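Local coordinates for flagellar motor switch protein FliG (Thermotoga maritima, PDB 3AJC) that probably forms part of the switch complex at the base of the flagellar basal body, which sets the direction of motor rotation, at residues 147-159 with 173-186. Residues are numbered along the deposited sequence; the frame is centred on the assembly and turned at random.
Sequences LREVDTRDLALAL and NMSKRAAALLKDEL
Leu-182 projects as a knob from helix 176-186 into a hole on helix 152-159 formed by Thr-152, Leu-155, Ala-156 and Leu-159. Its chi1 of 176°, with CG anti to the backbone N, swings the branched end in towards the other helix, where CD1 lies 3.7 Å from Ala-156 CB and CD2 meets Leu-159 CD1. The helix axes approach to 9.2 Å at a crossing angle of -62°; the short side chain of Ala-156 probably helps this approach, and its CB also touches Leu-186 CD2 and Glu-185 CG. Beyond this apolar patch the contact turns polar. Glu-185, bent at chi2, brings OE1 to 3.5 Å from Arg-153 NE, a long salt bridge; OE1 comes obliquely to the guanidinium, the two planes 74° apart, and also rests on Arg-153 CG. Thr-152 packs CG2 over the backbone of Leu-181 and Leu-182, while OG1 hydrogen-bonds a water (2.7 Å) that donates to Ala-178 O (2.8 Å). No direct hydrogen bond joins the segments. Leu-147, ending helix 140-147, presses CD1 tightly against Met-174 CG (3.5 Å), and Met-174, bent at chi3, brings SD to 4.1 Å from Leu-155 CD2. Asp-151 and Ser-175 N-cap the two helices. Phe-171 of helix 164-171, which links the pair in sequence, also touches Leu-182. This single knob-in-hole contact thus joins two steeply crossed helices of the all-helical FliG C-terminal domain.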
loop_
_atom_site.group_PDB
_atom_site.type_symbol
_atom_site.label_atom_id
_atom_site.label_comp_id
_atom_site.label_asym_id
_atom_site.label_seq_id
_atom_site.Cartn_x
_atom_site.Cartn_y
_atom_site.Cartn_z
ATOM N N LEU A 147 13.592 -10.982 10.026
ATOM C CA LEU A 147 14.960 -10.485 10.136
ATOM C C LEU A 147 16.014 -11.337 9.423
ATOM O O LEU A 147 16.956 -10.808 8.823
ATOM C CB LEU A 147 15.329 -10.317 11.611
ATOM C CG LEU A 147 14.528 -9.231 12.341
ATOM C CD1 LEU A 147 15.058 -9.073 13.750
ATOM C CD2 LEU A 147 14.630 -7.911 11.595
ATOM N N ARG A 148 15.855 -12.652 9.469
ATOM C CA ARG A 148 16.811 -13.528 8.805
ATOM C C ARG A 148 16.831 -13.314 7.295
ATOM O O ARG A 148 17.749 -13.772 6.613
ATOM C CB ARG A 148 16.490 -14.992 9.119
ATOM C CG ARG A 148 16.850 -15.397 10.546
ATOM C CD ARG A 148 16.407 -16.821 10.863
ATOM N NE ARG A 148 14.972 -16.989 10.670
ATOM C CZ ARG A 148 14.274 -18.022 11.130
ATOM N NH1 ARG A 148 14.887 -18.981 11.814
ATOM N NH2 ARG A 148 12.965 -18.099 10.909
ATOM N N GLU A 149 15.827 -12.604 6.781
ATOM C CA GLU A 149 15.719 -12.348 5.346
ATOM C C GLU A 149 16.127 -10.930 4.954
ATOM O O GLU A 149 15.991 -10.547 3.792
ATOM C CB GLU A 149 14.279 -12.580 4.902
ATOM C CG GLU A 149 13.685 -13.881 5.419
ATOM C CD GLU A 149 13.976 -15.059 4.515
ATOM O OE1 GLU A 149 13.845 -16.214 4.981
ATOM O OE2 GLU A 149 14.321 -14.832 3.332
ATOM N N VAL A 150 16.635 -10.158 5.910
ATOM C CA VAL A 150 17.009 -8.774 5.644
ATOM C C VAL A 150 18.494 -8.462 5.808
ATOM O O VAL A 150 19.060 -8.694 6.871
ATOM C CB VAL A 150 16.216 -7.822 6.575
ATOM C CG1 VAL A 150 16.499 -6.351 6.195
ATOM C CG2 VAL A 150 14.715 -8.154 6.495
ATOM N N ASP A 151 19.116 -7.915 4.770
ATOM C CA ASP A 151 20.535 -7.572 4.854
ATOM C C ASP A 151 20.728 -6.344 5.739
ATOM O O ASP A 151 19.841 -5.492 5.869
ATOM C CB ASP A 151 21.135 -7.319 3.466
ATOM C CG ASP A 151 20.521 -6.117 2.771
ATOM O OD1 ASP A 151 21.107 -5.016 2.817
ATOM O OD2 ASP A 151 19.435 -6.278 2.178
ATOM N N THR A 152 21.901 -6.275 6.354
ATOM C CA THR A 152 22.243 -5.194 7.255
ATOM C C THR A 152 21.944 -3.796 6.745
ATOM O O THR A 152 21.322 -3.002 7.451
ATOM C CB THR A 152 23.737 -5.256 7.630
ATOM O OG1 THR A 152 24.010 -6.515 8.246
ATOM C CG2 THR A 152 24.110 -4.118 8.587
ATOM N N ARG A 153 22.385 -3.482 5.530
ATOM C CA ARG A 153 22.174 -2.137 5.019
ATOM C C ARG A 153 20.714 -1.756 4.810
ATOM O O ARG A 153 20.319 -0.624 5.080
ATOM C CB ARG A 153 22.949 -1.920 3.722
ATOM C CG ARG A 153 22.939 -0.463 3.273
ATOM C CD ARG A 153 24.110 -0.159 2.353
ATOM N NE ARG A 153 24.369 1.276 2.271
ATOM C CZ ARG A 153 23.644 2.127 1.553
ATOM N NH1 ARG A 153 22.611 1.691 0.840
ATOM N NH2 ARG A 153 23.943 3.417 1.567
ATOM N N ASP A 154 19.908 -2.685 4.316
ATOM C CA ASP A 154 18.508 -2.368 4.113
ATOM C C ASP A 154 17.835 -2.120 5.457
ATOM O O ASP A 154 16.985 -1.239 5.584
ATOM C CB ASP A 154 17.808 -3.490 3.359
ATOM C CG ASP A 154 18.076 -3.427 1.875
ATOM O OD1 ASP A 154 18.053 -2.302 1.317
ATOM O OD2 ASP A 154 18.301 -4.486 1.262
ATOM N N LEU A 155 18.245 -2.885 6.461
ATOM C CA LEU A 155 17.687 -2.747 7.791
ATOM C C LEU A 155 18.030 -1.360 8.332
ATOM O O LEU A 155 17.161 -0.648 8.823
ATOM C CB LEU A 155 18.253 -3.832 8.707
ATOM C CG LEU A 155 17.546 -4.145 10.024
ATOM C CD1 LEU A 155 16.025 -4.182 9.815
ATOM C CD2 LEU A 155 18.056 -5.499 10.553
ATOM N N ALA A 156 19.298 -0.978 8.227
ATOM C CA ALA A 156 19.735 0.315 8.726
ATOM C C ALA A 156 18.959 1.448 8.061
ATOM O O ALA A 156 18.490 2.370 8.737
ATOM C CB ALA A 156 21.227 0.486 8.495
ATOM N N LEU A 157 18.829 1.381 6.738
ATOM C CA LEU A 157 18.093 2.392 5.991
ATOM C C LEU A 157 16.644 2.457 6.456
ATOM O O LEU A 157 16.125 3.525 6.783
ATOM C CB LEU A 157 18.124 2.070 4.493
ATOM C CG LEU A 157 19.474 2.257 3.803
ATOM C CD1 LEU A 157 19.476 1.635 2.398
ATOM C CD2 LEU A 157 19.763 3.731 3.742
ATOM N N ALA A 158 15.997 1.299 6.483
ATOM C CA ALA A 158 14.601 1.210 6.891
ATOM C C ALA A 158 14.355 1.786 8.289
ATOM O O ALA A 158 13.297 2.373 8.552
ATOM C CB ALA A 158 14.145 -0.244 6.839
ATOM N N LEU A 159 15.330 1.621 9.179
ATOM C CA LEU A 159 15.208 2.100 10.550
ATOM C C LEU A 159 15.319 3.616 10.684
ATOM O O LEU A 159 14.789 4.198 11.626
ATOM C CB LEU A 159 16.245 1.415 11.444
ATOM C CG LEU A 159 15.950 -0.058 11.728
ATOM C CD1 LEU A 159 17.077 -0.693 12.534
ATOM C CD2 LEU A 159 14.637 -0.147 12.476
ATOM N N ASN A 173 14.921 -8.210 18.891
ATOM C CA ASN A 173 14.639 -9.459 18.192
ATOM C C ASN A 173 15.732 -9.907 17.222
ATOM O O ASN A 173 15.549 -10.869 16.479
ATOM C CB ASN A 173 13.304 -9.345 17.450
ATOM C CG ASN A 173 12.104 -9.654 18.345
ATOM O OD1 ASN A 173 11.895 -10.801 18.745
ATOM N ND2 ASN A 173 11.317 -8.629 18.663
ATOM N N MET A 174 16.869 -9.219 17.232
ATOM C CA MET A 174 17.983 -9.572 16.351
ATOM C C MET A 174 19.028 -10.412 17.078
ATOM O O MET A 174 19.100 -10.397 18.310
ATOM C CB MET A 174 18.673 -8.313 15.840
ATOM C CG MET A 174 17.803 -7.361 15.058
ATOM S SD MET A 174 18.800 -5.970 14.532
ATOM C CE MET A 174 17.828 -4.639 15.046
ATOM N N SER A 175 19.840 -11.141 16.315
ATOM C CA SER A 175 20.903 -11.931 16.920
ATOM C C SER A 175 21.946 -10.903 17.362
ATOM O O SER A 175 22.075 -9.828 16.753
ATOM C CB SER A 175 21.523 -12.893 15.901
ATOM O OG SER A 175 22.214 -12.190 14.871
ATOM N N LYS A 176 22.679 -11.224 18.419
ATOM C CA LYS A 176 23.702 -10.321 18.922
ATOM C C LYS A 176 24.670 -9.916 17.823
ATOM O O LYS A 176 25.060 -8.752 17.730
ATOM C CB LYS A 176 24.464 -10.979 20.077
ATOM C CG LYS A 176 23.743 -10.939 21.419
ATOM C CD LYS A 176 23.764 -9.529 22.007
ATOM C CE LYS A 176 23.021 -9.459 23.339
ATOM N NZ LYS A 176 23.002 -8.076 23.907
ATOM N N ARG A 177 25.047 -10.871 16.978
ATOM C CA ARG A 177 25.979 -10.577 15.895
ATOM C C ARG A 177 25.337 -9.680 14.839
ATOM O O ARG A 177 25.997 -8.801 14.301
ATOM C CB ARG A 177 26.531 -11.879 15.274
ATOM C CG ARG A 177 25.647 -12.624 14.281
ATOM C CD ARG A 177 26.208 -14.044 13.983
ATOM N NE ARG A 177 27.639 -14.071 13.646
ATOM C CZ ARG A 177 28.155 -13.744 12.461
ATOM N NH1 ARG A 177 27.368 -13.364 11.460
ATOM N NH2 ARG A 177 29.474 -13.765 12.278
ATOM N N ALA A 178 24.052 -9.875 14.558
ATOM C CA ALA A 178 23.381 -9.029 13.571
ATOM C C ALA A 178 23.226 -7.604 14.106
ATOM O O ALA A 178 23.431 -6.631 13.378
ATOM C CB ALA A 178 22.010 -9.608 13.205
ATOM N N ALA A 179 22.875 -7.483 15.382
ATOM C CA ALA A 179 22.714 -6.168 16.023
ATOM C C ALA A 179 24.043 -5.400 15.989
ATOM O O ALA A 179 24.074 -4.198 15.710
ATOM C CB ALA A 179 22.243 -6.345 17.467
ATOM N N ALA A 180 25.145 -6.095 16.261
ATOM C CA ALA A 180 26.459 -5.451 16.235
ATOM C C ALA A 180 26.765 -4.988 14.815
ATOM O O ALA A 180 27.265 -3.882 14.609
ATOM C CB ALA A 180 27.549 -6.414 16.725
ATOM N N LEU A 181 26.473 -5.827 13.827
ATOM C CA LEU A 181 26.726 -5.423 12.442
ATOM C C LEU A 181 25.881 -4.180 12.126
ATOM O O LEU A 181 26.355 -3.223 11.527
ATOM C CB LEU A 181 26.365 -6.558 11.467
ATOM C CG LEU A 181 27.399 -7.609 11.024
ATOM C CD1 LEU A 181 28.788 -7.156 11.348
ATOM C CD2 LEU A 181 27.106 -8.938 11.675
ATOM N N LEU A 182 24.620 -4.205 12.535
ATOM C CA LEU A 182 23.730 -3.075 12.295
ATOM C C LEU A 182 24.279 -1.794 12.939
ATOM O O LEU A 182 24.396 -0.761 12.282
ATOM C CB LEU A 182 22.331 -3.392 12.840
ATOM C CG LEU A 182 21.283 -2.276 12.753
ATOM C CD1 LEU A 182 21.011 -1.927 11.299
ATOM C CD2 LEU A 182 20.007 -2.734 13.446
ATOM N N LYS A 183 24.640 -1.866 14.218
ATOM C CA LYS A 183 25.166 -0.687 14.908
ATOM C C LYS A 183 26.357 -0.098 14.167
ATOM O O LYS A 183 26.481 1.127 14.048
ATOM C CB LYS A 183 25.555 -1.029 16.345
ATOM C CG LYS A 183 24.378 -1.416 17.221
ATOM C CD LYS A 183 24.840 -1.731 18.640
ATOM C CE LYS A 183 23.658 -2.036 19.542
ATOM N NZ LYS A 183 24.015 -2.390 20.942
ATOM N N ASP A 184 27.231 -0.972 13.667
ATOM C CA ASP A 184 28.400 -0.529 12.913
ATOM C C ASP A 184 27.984 0.241 11.672
ATOM O O ASP A 184 28.539 1.303 11.379
ATOM C CB ASP A 184 29.248 -1.714 12.472
ATOM C CG ASP A 184 30.440 -1.929 13.364
ATOM O OD1 ASP A 184 30.290 -2.644 14.380
ATOM O OD2 ASP A 184 31.519 -1.365 13.051
ATOM N N GLU A 185 27.017 -0.308 10.940
ATOM C CA GLU A 185 26.526 0.336 9.733
ATOM C C GLU A 185 25.994 1.724 10.076
ATOM O O GLU A 185 26.387 2.715 9.458
ATOM C CB GLU A 185 25.427 -0.516 9.094
ATOM C CG GLU A 185 24.716 0.125 7.901
ATOM C CD GLU A 185 25.623 0.355 6.703
ATOM O OE1 GLU A 185 25.092 0.579 5.591
ATOM O OE2 GLU A 185 26.860 0.320 6.864
ATOM N N LEU A 186 25.114 1.797 11.068
ATOM C CA LEU A 186 24.541 3.076 11.478
ATOM C C LEU A 186 25.615 4.123 11.798
ATOM O O LEU A 186 25.544 5.260 11.333
ATOM C CB LEU A 186 23.629 2.868 12.689
ATOM C CG LEU A 186 22.416 1.974 12.409
ATOM C CD1 LEU A 186 21.738 1.567 13.705
ATOM C CD2 LEU A 186 21.454 2.711 11.495
HETATM O O HOH W 1 22.740 -6.466 10.627
#